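Malonate decarboxylase acyl carrier protein (Pseudomonas fluorescens, PDB 5VIT) probably serves as the acyl carrier subunit of malonate decarboxylase, carrying acetyl and malonyl groups as thioesters on a prosthetic group derived from dephospho-CoA. Local coordinates at residues B[78-81]-B[82-86]; B[44-48]-B[49-53]. All blocks are in the same frame, centred on the assembly; numbering follows the deposited sequence.

Contact 1 (B[78-81]-B[82-86]); sequences FGAT and PGVVR
T81 meets V84 and V85 across the first turn of a helix. V84 N donates to T81 OG1 over 3.2 Å, with an N-H...O angle of 163°. With chi1 at 59°, OG1 sits between its own backbone N and carbonyl carbon, and this turns it toward the amide of V84. The T81 and V84 side chains cross at about a right angle, and V84 CG2 lies 3.3 Å from T81 OG1. V85 N donates to T81 O at 2.9 Å. V85 CG2 also packs beside that oxygen, 3.2 Å from T81 O. This is an N-cap: T81 stands right before helix 82-96, which opens with P82. The side-chain oxygen serves one early amide and the main-chain oxygen another. The main polar partner of T81 OG1 is E422 OE1 of the MdcA chain, tying the helix start to that subunit. One step back, A80 CB bridges two valines, 3.8 Å from V85 CG2 and 3.9 Å from V84 CG1. In both valines CG1 is anti to the backbone N, but A80 meets CG1 of V84 and CG2 of V85. L28 of strand 27-34 touches A80, V84 and V85, while L58 of helix 52-62 packs on P82 and V85.

Contact 2 (B[44-48]-B[49-53]); sequences VQTSV and NGSAS
S51 OG donates to V48 O over 3.0 Å, closing the turn between a strand and a helix through a side chain. The hydroxyl does not come in on a lone pair. It sits above the carbonyl plane, 37° out of it, with a C=O...O angle of 140°. A chi1 of 61° places OG between the backbone N and the carbonyl carbon of S51, and from there it reaches back across the turn. S51 OG also lies 3.7 Å from T46 CG2, so the methyl flanks the bond. S51 holds the N-cap position before helix 52-62, but its side chain makes no capping bond, and its hydroxyl ties the incoming loop instead. Replacing S51 by alanine removes the hydroxyl and is likely to leave V48 O without this donor, with the turn freer to shift. The main partner of T46 OG1 is D77 OD2; V48 N adds a weak bond to T46 OG1 at 3.4 Å. V48 CG1 lies alongside the next peptide, 3.6 Å from N49 N. N49 starts away from the turn, though its CB still touches V48, and its OD1 bonds M1 N. The turn links strand 39-46 to helix 52-62 within the beta-alpha-beta unit that ends in strand 71-78. W55 of that helix packs on T46, F78 of strand 71-78 on S47, and E2 of strand 2-9 on N49.

How the contacts relate
Both contacts lie where a strand gives way to a helix: 39-46 to 52-62 in contact 2, and 71-78 to 82-96 in contact 1. Contact 1 is buried and faces MdcA. Contact 2 is only partly buried and is touched by no other protein chain of the assembly. Only contact 1 has a side-chain cap: there the threonine hydroxyl receives a helix amide. In contact 2 the serine at the N-cap position donates to a loop carbonyl instead. Contact 1 adds an aliphatic cluster, which contact 2 lacks. The two turns touch: G79 CA packs 3.8 Å from V48 CG2. D77 serves both, bonding G79 N and A80 N as well as T46 OG1.

Contact 1 (B[78-81]-B[82-86])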
ATOM      1  N   PHE B  78       6.140  27.081  -6.912  1.00 29.23           N
ATOM      2  CA  PHE B  78       6.193  28.058  -5.825  1.00 30.17           C
ATOM      3  C   PHE B  78       6.132  27.296  -4.487  1.00 30.21           C
ATOM      4  O   PHE B  78       5.260  27.538  -3.648  1.00 27.87           O
ATOM      5  CB  PHE B  78       5.030  29.066  -5.970  1.00 27.31           C
ATOM      6  CG  PHE B  78       5.149  30.312  -5.123  1.00 30.84           C
ATOM      7  CD1 PHE B  78       6.201  30.495  -4.227  1.00 28.26           C
ATOM      8  CD2 PHE B  78       4.179  31.313  -5.228  1.00 33.23           C
ATOM      9  CE1 PHE B  78       6.291  31.647  -3.454  1.00 30.88           C
ATOM     10  CE2 PHE B  78       4.253  32.467  -4.449  1.00 29.90           C
ATOM     11  CZ  PHE B  78       5.316  32.638  -3.564  1.00 35.19           C
ATOM     12  N   GLY B  79       7.043  26.349  -4.307  1.00 30.50           N
ATOM     13  CA  GLY B  79       7.182  25.678  -3.018  1.00 34.26           C
ATOM     14  C   GLY B  79       6.180  24.587  -2.667  1.00 30.13           C
ATOM     15  O   GLY B  79       5.862  24.378  -1.497  1.00 31.75           O
ATOM     16  N   ALA B  80       5.679  23.882  -3.674  1.00 27.40           N
ATOM     17  CA  ALA B  80       4.818  22.744  -3.434  1.00 30.11           C
ATOM     18  C   ALA B  80       5.588  21.644  -2.679  1.00 33.93           C
ATOM     19  O   ALA B  80       6.792  21.510  -2.857  1.00 32.87           O
ATOM     20  CB  ALA B  80       4.276  22.215  -4.745  1.00 26.96           C
ATOM     21  N   THR B  81       4.900  20.873  -1.834  1.00 29.74           N
ATOM     22  CA  THR B  81       5.513  19.683  -1.250  1.00 30.06           C
ATOM     23  C   THR B  81       5.748  18.650  -2.357  1.00 28.33           C
ATOM     24  O   THR B  81       5.081  18.686  -3.391  1.00 30.25           O
ATOM     25  CB  THR B  81       4.631  19.063  -0.163  1.00 26.19           C
ATOM     26  OG1 THR B  81       3.357  18.721  -0.732  1.00 26.05           O
ATOM     27  CG2 THR B  81       4.443  20.033   0.995  1.00 32.23           C
ATOM     28  N   PRO B  82       6.692  17.719  -2.145  1.00 29.84           N
ATOM     29  CA  PRO B  82       6.925  16.633  -3.103  1.00 26.57           C
ATOM     30  C   PRO B  82       5.665  15.833  -3.366  1.00 29.69           C
ATOM     31  O   PRO B  82       5.450  15.363  -4.485  1.00 30.59           O
ATOM     32  CB  PRO B  82       7.976  15.777  -2.402  1.00 25.62           C
ATOM     33  CG  PRO B  82       8.751  16.765  -1.622  1.00 28.22           C
ATOM     34  CD  PRO B  82       7.713  17.726  -1.084  1.00 30.77           C
ATOM     35  N   GLY B  83       4.838  15.690  -2.333  1.00 26.28           N
ATOM     36  CA  GLY B  83       3.540  15.063  -2.474  1.00 27.79           C
ATOM     37  C   GLY B  83       2.632  15.769  -3.465  1.00 29.99           C
ATOM     38  O   GLY B  83       2.051  15.127  -4.345  1.00 31.52           O
ATOM     39  N   VAL B  84       2.503  17.088  -3.330  1.00 30.09           N
ATOM     40  CA  VAL B  84       1.707  17.867  -4.281  1.00 30.52           C
ATOM     41  C   VAL B  84       2.323  17.798  -5.683  1.00 30.58           C
ATOM     42  O   VAL B  84       1.608  17.607  -6.664  1.00 29.79           O
ATOM     43  CB  VAL B  84       1.570  19.345  -3.844  1.00 25.02           C
ATOM     44  CG1 VAL B  84       0.933  20.201  -4.959  1.00 22.54           C
ATOM     45  CG2 VAL B  84       0.756  19.444  -2.549  1.00 29.86           C
ATOM     46  N   VAL B  85       3.650  17.938  -5.763  1.00 29.02           N
ATOM     47  CA  VAL B  85       4.359  17.860  -7.040  1.00 28.78           C
ATOM     48  C   VAL B  85       4.074  16.528  -7.757  1.00 32.03           C
ATOM     49  O   VAL B  85       3.669  16.509  -8.921  1.00 30.66           O
ATOM     50  CB  VAL B  85       5.896  18.009  -6.865  1.00 29.95           C
ATOM     51  CG1 VAL B  85       6.589  17.793  -8.187  1.00 32.03           C
ATOM     52  CG2 VAL B  85       6.263  19.370  -6.278  1.00 27.77           C
ATOM     53  N   ARG B  86       4.277  15.419  -7.052  1.00 31.91           N
ATOM     54  CA  ARG B  86       4.014  14.104  -7.627  1.00 35.17           C
ATOM     55  C   ARG B  86       2.578  13.975  -8.155  1.00 37.79           C
ATOM     56  O   ARG B  86       2.363  13.536  -9.283  1.00 34.82           O
ATOM     57  CB  ARG B  86       4.285  12.999  -6.605  1.00 35.04           C
ATOM     58  CG  ARG B  86       3.880  11.648  -7.149  1.00 40.75           C
ATOM     59  CD  ARG B  86       4.243  10.483  -6.256  1.00 34.44           C
ATOM     60  NE  ARG B  86       3.686   9.269  -6.840  1.00 35.88           N
ATOM     61  CZ  ARG B  86       3.667   8.082  -6.244  1.00 42.18           C
ATOM     62  NH1 ARG B  86       4.165   7.928  -5.018  1.00 36.79           N
ATOM     63  NH2 ARG B  86       3.136   7.049  -6.878  1.00 39.40           N
TER

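Contact 2 (B[44-48]-B[49-53])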
ATOM      1  N   VAL B  44      12.670  22.879 -14.599  1.00 30.53           N
ATOM      2  CA  VAL B  44      12.010  23.264 -13.355  1.00 31.30           C
ATOM      3  C   VAL B  44      12.473  24.642 -12.922  1.00 37.49           C
ATOM      4  O   VAL B  44      13.673  24.903 -12.822  1.00 38.61           O
ATOM      5  CB  VAL B  44      12.288  22.274 -12.182  1.00 34.01           C
ATOM      6  CG1 VAL B  44      11.681  22.800 -10.878  1.00 31.13           C
ATOM      7  CG2 VAL B  44      11.761  20.884 -12.488  1.00 30.12           C
ATOM      8  N   GLN B  45      11.514  25.520 -12.667  1.00 32.31           N
ATOM      9  CA  GLN B  45      11.794  26.783 -12.008  1.00 31.18           C
ATOM     10  C   GLN B  45      11.096  26.735 -10.668  1.00 32.91           C
ATOM     11  O   GLN B  45       9.874  26.521 -10.606  1.00 31.55           O
ATOM     12  CB  GLN B  45      11.309  27.956 -12.841  1.00 31.30           C
ATOM     13  CG  GLN B  45      12.392  28.913 -13.201  1.00 44.33           C
ATOM     14  CD  GLN B  45      11.980  29.857 -14.310  1.00 49.80           C
ATOM     15  OE1 GLN B  45      10.862  29.784 -14.823  1.00 45.01           O
ATOM     16  NE2 GLN B  45      12.892  30.746 -14.697  1.00 50.69           N
ATOM     17  N   THR B  46      11.860  26.897  -9.592  1.00 30.15           N
ATOM     18  CA  THR B  46      11.308  26.701  -8.257  1.00 30.81           C
ATOM     19  C   THR B  46      11.779  27.815  -7.330  1.00 30.96           C
ATOM     20  O   THR B  46      12.884  28.314  -7.464  1.00 35.43           O
ATOM     21  CB  THR B  46      11.689  25.284  -7.673  1.00 33.53           C
ATOM     22  OG1 THR B  46      11.055  25.085  -6.404  1.00 33.20           O
ATOM     23  CG2 THR B  46      13.204  25.144  -7.499  1.00 33.22           C
ATOM     24  N   SER B  47      10.916  28.211  -6.407  1.00 32.30           N
ATOM     25  CA  SER B  47      11.249  29.209  -5.401  1.00 33.51           C
ATOM     26  C   SER B  47      12.184  28.681  -4.313  1.00 38.26           C
ATOM     27  O   SER B  47      12.819  29.458  -3.603  1.00 39.25           O
ATOM     28  CB  SER B  47       9.969  29.718  -4.746  1.00 33.35           C
ATOM     29  OG  SER B  47       9.201  28.631  -4.259  1.00 35.24           O
ATOM     30  N   VAL B  48      12.226  27.359  -4.168  1.00 36.85           N
ATOM     31  CA  VAL B  48      13.019  26.701  -3.137  1.00 36.79           C
ATOM     32  C   VAL B  48      14.459  26.423  -3.596  1.00 43.58           C
ATOM     33  O   VAL B  48      14.690  25.617  -4.506  1.00 43.64           O
ATOM     34  CB  VAL B  48      12.389  25.373  -2.727  1.00 40.03           C
ATOM     35  CG1 VAL B  48      13.098  24.814  -1.488  1.00 40.37           C
ATOM     36  CG2 VAL B  48      10.896  25.543  -2.479  1.00 36.29           C
ATOM     37  N   ASN B  49      15.422  27.087  -2.960  1.00 43.81           N
ATOM     38  CA  ASN B  49      16.832  26.931  -3.310  1.00 43.44           C
ATOM     39  C   ASN B  49      17.410  25.630  -2.775  1.00 39.71           C
ATOM     40  O   ASN B  49      16.987  25.153  -1.726  1.00 38.20           O
ATOM     41  CB  ASN B  49      17.651  28.106  -2.774  1.00 44.69           C
ATOM     42  CG  ASN B  49      17.219  29.435  -3.353  1.00 48.76           C
ATOM     43  OD1 ASN B  49      17.146  29.609  -4.571  1.00 47.29           O
ATOM     44  ND2 ASN B  49      16.924  30.387  -2.474  1.00 56.73           N
ATOM     45  N   GLY B  50      18.374  25.069  -3.504  1.00 38.48           N
ATOM     46  CA  GLY B  50      19.069  23.865  -3.083  1.00 40.09           C
ATOM     47  C   GLY B  50      18.226  22.599  -3.080  1.00 44.05           C
ATOM     48  O   GLY B  50      18.469  21.676  -2.287  1.00 39.59           O
ATOM     49  N   SER B  51      17.237  22.530  -3.970  1.00 40.45           N
ATOM     50  CA  SER B  51      16.325  21.389  -3.960  1.00 35.77           C
ATOM     51  C   SER B  51      16.539  20.476  -5.161  1.00 33.31           C
ATOM     52  O   SER B  51      15.717  19.595  -5.433  1.00 35.01           O
ATOM     53  CB  SER B  51      14.866  21.863  -3.908  1.00 37.32           C
ATOM     54  OG  SER B  51      14.534  22.644  -5.041  1.00 44.53           O
ATOM     55  N   ALA B  52      17.654  20.660  -5.858  1.00 33.34           N
ATOM     56  CA  ALA B  52      17.908  19.900  -7.076  1.00 31.97           C
ATOM     57  C   ALA B  52      17.840  18.383  -6.868  1.00 31.19           C
ATOM     58  O   ALA B  52      17.216  17.676  -7.663  1.00 32.14           O
ATOM     59  CB  ALA B  52      19.263  20.290  -7.666  1.00 29.55           C
ATOM     60  N   SER B  53      18.458  17.872  -5.808  1.00 28.62           N
ATOM     61  CA  SER B  53      18.538  16.419  -5.648  1.00 31.44           C
ATOM     62  C   SER B  53      17.188  15.859  -5.199  1.00 32.23           C
ATOM     63  O   SER B  53      16.857  14.702  -5.470  1.00 30.18           O
ATOM     64  CB  SER B  53      19.633  16.043  -4.659  1.00 29.70           C
ATOM     65  OG  SER B  53      19.360  16.650  -3.415  1.00 37.23           O
TER